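Local structure of glycosaminoglycan xylosylkinase (Hydra vulgaris, 5XOM) at residues A[138-149]-A[262-273]. The protein probably transfers phosphate from a nucleotide to the xylose of a glycosaminoglycan linkage region, as a Fam20-family secretory-pathway kinase. Numbering follows the deposited sequence.
Sequences AFHLDRLLGFYR and DLIDTSIFDFLI
R149 meets D265 in a salt bridge that joins the loop after helix 132-144 to helix 259-273 in the buried core of this Fam20 kinase fold, next to the Schellman motif that closes helix 132-144, with G146 at positive phi. R149 NH1 gives D265 OD2 a 3.0 Å bond on its anti lone pair; NH2 adds a weak one. R149 NH1 also donates to a water, 2.9 Å away, that is hydrogen-bonded to T266 OG1. D262 OD1, well out of the guanidinium plane, forms a long salt bridge to R149 NH1 through charge alone. NE is taken by the carbonyl O of F147, whose ring atom CD1 lies over one guanidinium face. R322 shares both aspartates, T325 binds D265 OD1, and R60 holds D262 OD2. With an alanine here, D265 OD2 would probably depend more heavily on R322, and the water would keep T266 OG1 but lose NH1. The backbone N of R149 donates to D142 OD2 on its syn lone pair; H294 ND1 bonds the same oxygen. Further along, F269 slides past L141, and L145 and L272 meet tip to tip. The F269 ring turns its edge to the carbonyl of A138, CZ lying 3.4 Å from that O, which accepts D142 N at 2.9 Å.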
loop_
_atom_site.group_PDB
_atom_site.type_symbol
_atom_site.label_atom_id
_atom_site.label_comp_id
_atom_site.label_asym_id
_atom_site.label_seq_id
_atom_site.Cartn_x
_atom_site.Cartn_y
_atom_site.Cartn_z
ATOM N N ALA A 138 17.839 -0.972 12.213
ATOM C CA ALA A 138 16.763 -0.552 13.107
ATOM C C ALA A 138 15.525 -0.122 12.324
ATOM O O ALA A 138 14.395 -0.379 12.747
ATOM C CB ALA A 138 17.248 0.583 14.010
ATOM N N PHE A 139 15.716 0.529 11.176
ATOM C CA PHE A 139 14.562 0.946 10.393
ATOM C C PHE A 139 13.786 -0.257 9.861
ATOM O O PHE A 139 12.558 -0.311 9.981
ATOM C CB PHE A 139 15.001 1.866 9.254
ATOM C CG PHE A 139 14.052 1.889 8.100
ATOM C CD1 PHE A 139 12.786 2.444 8.227
ATOM C CD2 PHE A 139 14.429 1.360 6.876
ATOM C CE1 PHE A 139 11.911 2.458 7.156
ATOM C CE2 PHE A 139 13.562 1.372 5.801
ATOM C CZ PHE A 139 12.302 1.919 5.940
ATOM N N HIS A 140 14.480 -1.257 9.316
ATOM C CA HIS A 140 13.754 -2.417 8.806
ATOM C C HIS A 140 13.154 -3.245 9.929
ATOM O O HIS A 140 12.085 -3.841 9.750
ATOM C CB HIS A 140 14.659 -3.272 7.928
ATOM C CG HIS A 140 14.970 -2.629 6.622
ATOM N ND1 HIS A 140 14.041 -2.531 5.609
ATOM C CD2 HIS A 140 16.091 -2.021 6.168
ATOM C CE1 HIS A 140 14.580 -1.896 4.583
ATOM N NE2 HIS A 140 15.823 -1.577 4.896
ATOM N N LEU A 141 13.805 -3.300 11.089
ATOM C CA LEU A 141 13.199 -4.037 12.185
ATOM C C LEU A 141 11.963 -3.313 12.704
ATOM O O LEU A 141 11.011 -3.955 13.156
ATOM C CB LEU A 141 14.211 -4.259 13.310
ATOM C CG LEU A 141 13.598 -4.852 14.571
ATOM C CD1 LEU A 141 13.410 -6.345 14.346
ATOM C CD2 LEU A 141 14.455 -4.604 15.808
ATOM N N ASP A 142 11.953 -1.984 12.608
ATOM C CA ASP A 142 10.789 -1.207 13.030
ATOM C C ASP A 142 9.569 -1.537 12.174
ATOM O O ASP A 142 8.455 -1.660 12.694
ATOM C CB ASP A 142 11.126 0.282 12.944
ATOM C CG ASP A 142 9.903 1.175 13.025
ATOM O OD1 ASP A 142 9.300 1.466 11.970
ATOM O OD2 ASP A 142 9.550 1.608 14.138
ATOM N N ARG A 143 9.773 -1.747 10.868
ATOM C CA ARG A 143 8.678 -2.187 10.005
ATOM C C ARG A 143 8.335 -3.652 10.254
ATOM O O ARG A 143 7.154 -4.016 10.312
ATOM C CB ARG A 143 9.047 -1.960 8.542
ATOM C CG ARG A 143 9.440 -0.531 8.250
ATOM C CD ARG A 143 9.598 -0.283 6.769
ATOM N NE ARG A 143 8.310 -0.356 6.083
ATOM C CZ ARG A 143 8.013 -1.258 5.156
ATOM N NH1 ARG A 143 8.918 -2.159 4.789
ATOM N NH2 ARG A 143 6.819 -1.257 4.582
ATOM N N LEU A 144 9.356 -4.504 10.413
ATOM C CA LEU A 144 9.120 -5.931 10.619
ATOM C C LEU A 144 8.291 -6.186 11.878
ATOM O O LEU A 144 7.407 -7.051 11.885
ATOM C CB LEU A 144 10.456 -6.677 10.692
ATOM C CG LEU A 144 10.412 -8.169 11.026
ATOM C CD1 LEU A 144 9.599 -8.906 9.972
ATOM C CD2 LEU A 144 11.825 -8.743 11.130
ATOM N N LEU A 145 8.558 -5.447 12.952
ATOM C CA LEU A 145 7.799 -5.628 14.180
ATOM C C LEU A 145 6.470 -4.885 14.181
ATOM O O LEU A 145 5.725 -4.992 15.162
ATOM C CB LEU A 145 8.619 -5.183 15.392
ATOM C CG LEU A 145 9.928 -5.906 15.693
ATOM C CD1 LEU A 145 10.705 -5.153 16.767
ATOM C CD2 LEU A 145 9.658 -7.354 16.104
ATOM N N GLY A 146 6.151 -4.145 13.119
ATOM C CA GLY A 146 4.874 -3.465 13.036
ATOM C C GLY A 146 4.773 -2.178 13.820
ATOM O O GLY A 146 3.659 -1.696 14.047
ATOM N N PHE A 147 5.898 -1.609 14.259
ATOM C CA PHE A 147 5.850 -0.326 14.954
ATOM C C PHE A 147 5.614 0.823 13.974
ATOM O O PHE A 147 4.806 1.716 14.242
ATOM C CB PHE A 147 7.140 -0.102 15.749
ATOM C CG PHE A 147 7.261 -0.963 16.975
ATOM C CD1 PHE A 147 6.206 -1.084 17.865
ATOM C CD2 PHE A 147 8.431 -1.655 17.238
ATOM C CE1 PHE A 147 6.316 -1.876 18.998
ATOM C CE2 PHE A 147 8.549 -2.445 18.372
ATOM C CZ PHE A 147 7.486 -2.556 19.250
ATOM N N TYR A 148 6.325 0.820 12.842
ATOM C CA TYR A 148 6.190 1.834 11.793
ATOM C C TYR A 148 6.426 3.255 12.325
ATOM O O TYR A 148 5.758 4.207 11.921
ATOM C CB TYR A 148 4.827 1.725 11.089
ATOM C CG TYR A 148 4.629 0.390 10.378
ATOM C CD1 TYR A 148 5.344 0.083 9.224
ATOM C CD2 TYR A 148 3.740 -0.564 10.866
ATOM C CE1 TYR A 148 5.185 -1.131 8.580
ATOM C CE2 TYR A 148 3.572 -1.785 10.224
ATOM C CZ TYR A 148 4.296 -2.061 9.085
ATOM O OH TYR A 148 4.137 -3.272 8.452
ATOM N N ARG A 149 7.417 3.408 13.207
ATOM C CA ARG A 149 7.738 4.680 13.849
ATOM C C ARG A 149 9.116 5.212 13.502
ATOM O O ARG A 149 9.580 6.152 14.166
ATOM C CB ARG A 149 7.643 4.540 15.361
ATOM C CG ARG A 149 6.324 4.052 15.748
ATOM C CD ARG A 149 6.190 3.666 17.184
ATOM N NE ARG A 149 5.023 2.810 17.216
ATOM C CZ ARG A 149 4.493 2.275 18.294
ATOM N NH1 ARG A 149 4.989 2.499 19.516
ATOM N NH2 ARG A 149 3.422 1.513 18.147
ATOM N N ASP A 262 3.785 3.860 24.737
ATOM C CA ASP A 262 4.774 4.113 23.691
ATOM C C ASP A 262 6.185 3.876 24.210
ATOM O O ASP A 262 7.002 3.232 23.541
ATOM C CB ASP A 262 4.632 5.534 23.142
ATOM C CG ASP A 262 3.509 5.667 22.120
ATOM O OD1 ASP A 262 2.774 4.680 21.889
ATOM O OD2 ASP A 262 3.363 6.765 21.545
ATOM N N LEU A 263 6.498 4.396 25.402
ATOM C CA LEU A 263 7.844 4.203 25.935
ATOM C C LEU A 263 8.127 2.741 26.246
ATOM O O LEU A 263 9.279 2.301 26.156
ATOM C CB LEU A 263 8.061 5.049 27.191
ATOM C CG LEU A 263 7.993 6.570 27.048
ATOM C CD1 LEU A 263 8.225 7.242 28.393
ATOM C CD2 LEU A 263 8.992 7.072 26.013
ATOM N N ILE A 264 7.094 1.967 26.583
ATOM C CA ILE A 264 7.292 0.539 26.808
ATOM C C ILE A 264 7.529 -0.182 25.482
ATOM O O ILE A 264 8.417 -1.039 25.382
ATOM C CB ILE A 264 6.103 -0.040 27.595
ATOM C CG1 ILE A 264 6.003 0.650 28.964
ATOM C CG2 ILE A 264 6.261 -1.538 27.766
ATOM C CD1 ILE A 264 4.813 0.230 29.821
ATOM N N ASP A 265 6.747 0.152 24.444
ATOM C CA ASP A 265 7.042 -0.323 23.091
ATOM C C ASP A 265 8.488 -0.032 22.714
ATOM O O ASP A 265 9.221 -0.916 22.251
ATOM C CB ASP A 265 6.119 0.347 22.063
ATOM C CG ASP A 265 4.726 -0.261 22.011
ATOM O OD1 ASP A 265 4.507 -1.346 22.587
ATOM O OD2 ASP A 265 3.852 0.353 21.356
ATOM N N THR A 266 8.903 1.226 22.881
ATOM C CA THR A 266 10.225 1.646 22.439
ATOM C C THR A 266 11.330 1.030 23.291
ATOM O O THR A 266 12.447 0.830 22.798
ATOM C CB THR A 266 10.298 3.176 22.432
ATOM O OG1 THR A 266 9.364 3.684 21.470
ATOM C CG2 THR A 266 11.698 3.671 22.064
ATOM N N SER A 267 11.046 0.711 24.557
ATOM C CA SER A 267 12.055 0.036 25.367
ATOM C C SER A 267 12.285 -1.390 24.882
ATOM O O SER A 267 13.416 -1.887 24.933
ATOM C CB SER A 267 11.650 0.038 26.841
ATOM O OG SER A 267 10.645 -0.927 27.099
ATOM N N ILE A 268 11.238 -2.047 24.382
ATOM C CA ILE A 268 11.396 -3.364 23.776
ATOM C C ILE A 268 12.209 -3.258 22.493
ATOM O O ILE A 268 13.130 -4.048 22.250
ATOM C CB ILE A 268 10.016 -3.997 23.519
ATOM C CG1 ILE A 268 9.358 -4.398 24.842
ATOM C CG2 ILE A 268 10.127 -5.193 22.574
ATOM C CD1 ILE A 268 7.891 -4.741 24.705
ATOM N N PHE A 269 11.881 -2.272 21.654
ATOM C CA PHE A 269 12.618 -2.072 20.412
ATOM C C PHE A 269 14.076 -1.726 20.694
ATOM O O PHE A 269 14.986 -2.276 20.065
ATOM C CB PHE A 269 11.925 -0.979 19.597
ATOM C CG PHE A 269 12.685 -0.518 18.377
ATOM C CD1 PHE A 269 12.637 -1.245 17.195
ATOM C CD2 PHE A 269 13.388 0.682 18.393
ATOM C CE1 PHE A 269 13.307 -0.815 16.063
ATOM C CE2 PHE A 269 14.063 1.129 17.253
ATOM C CZ PHE A 269 14.018 0.372 16.086
ATOM N N ASP A 270 14.318 -0.838 21.661
ATOM C CA ASP A 270 15.690 -0.470 22.000
ATOM C C ASP A 270 16.453 -1.636 22.612
ATOM O O ASP A 270 17.668 -1.762 22.403
ATOM C CB ASP A 270 15.696 0.729 22.949
ATOM C CG ASP A 270 15.487 2.048 22.220
ATOM O OD1 ASP A 270 15.796 2.119 21.003
ATOM O OD2 ASP A 270 15.020 3.016 22.854
ATOM N N PHE A 271 15.764 -2.482 23.376
ATOM C CA PHE A 271 16.414 -3.645 23.971
ATOM C C PHE A 271 16.857 -4.636 22.905
ATOM O O PHE A 271 17.945 -5.216 23.011
ATOM C CB PHE A 271 15.485 -4.314 24.980
ATOM C CG PHE A 271 15.977 -5.653 25.463
ATOM C CD1 PHE A 271 17.081 -5.754 26.296
ATOM C CD2 PHE A 271 15.358 -6.815 25.043
ATOM C CE1 PHE A 271 17.533 -7.006 26.730
ATOM C CE2 PHE A 271 15.811 -8.058 25.466
ATOM C CZ PHE A 271 16.892 -8.154 26.305
ATOM N N LEU A 272 16.032 -4.859 21.871
ATOM C CA LEU A 272 16.417 -5.812 20.830
ATOM C C LEU A 272 17.638 -5.340 20.051
ATOM O O LEU A 272 18.483 -6.155 19.668
ATOM C CB LEU A 272 15.259 -6.085 19.868
ATOM C CG LEU A 272 13.961 -6.598 20.482
ATOM C CD1 LEU A 272 12.790 -6.309 19.544
ATOM C CD2 LEU A 272 14.095 -8.088 20.814
ATOM N N ILE A 273 17.748 -4.032 19.789
ATOM C CA ILE A 273 18.881 -3.535 19.012
ATOM C C ILE A 273 20.067 -3.142 19.883
ATOM O O ILE A 273 21.150 -2.866 19.343
ATOM C CB ILE A 273 18.463 -2.353 18.111
ATOM C CG1 ILE A 273 18.082 -1.125 18.942
ATOM C CG2 ILE A 273 17.318 -2.777 17.188
ATOM C CD1 ILE A 273 17.704 0.088 18.095
HETATM O O HOH W 1 6.728 4.613 20.565
#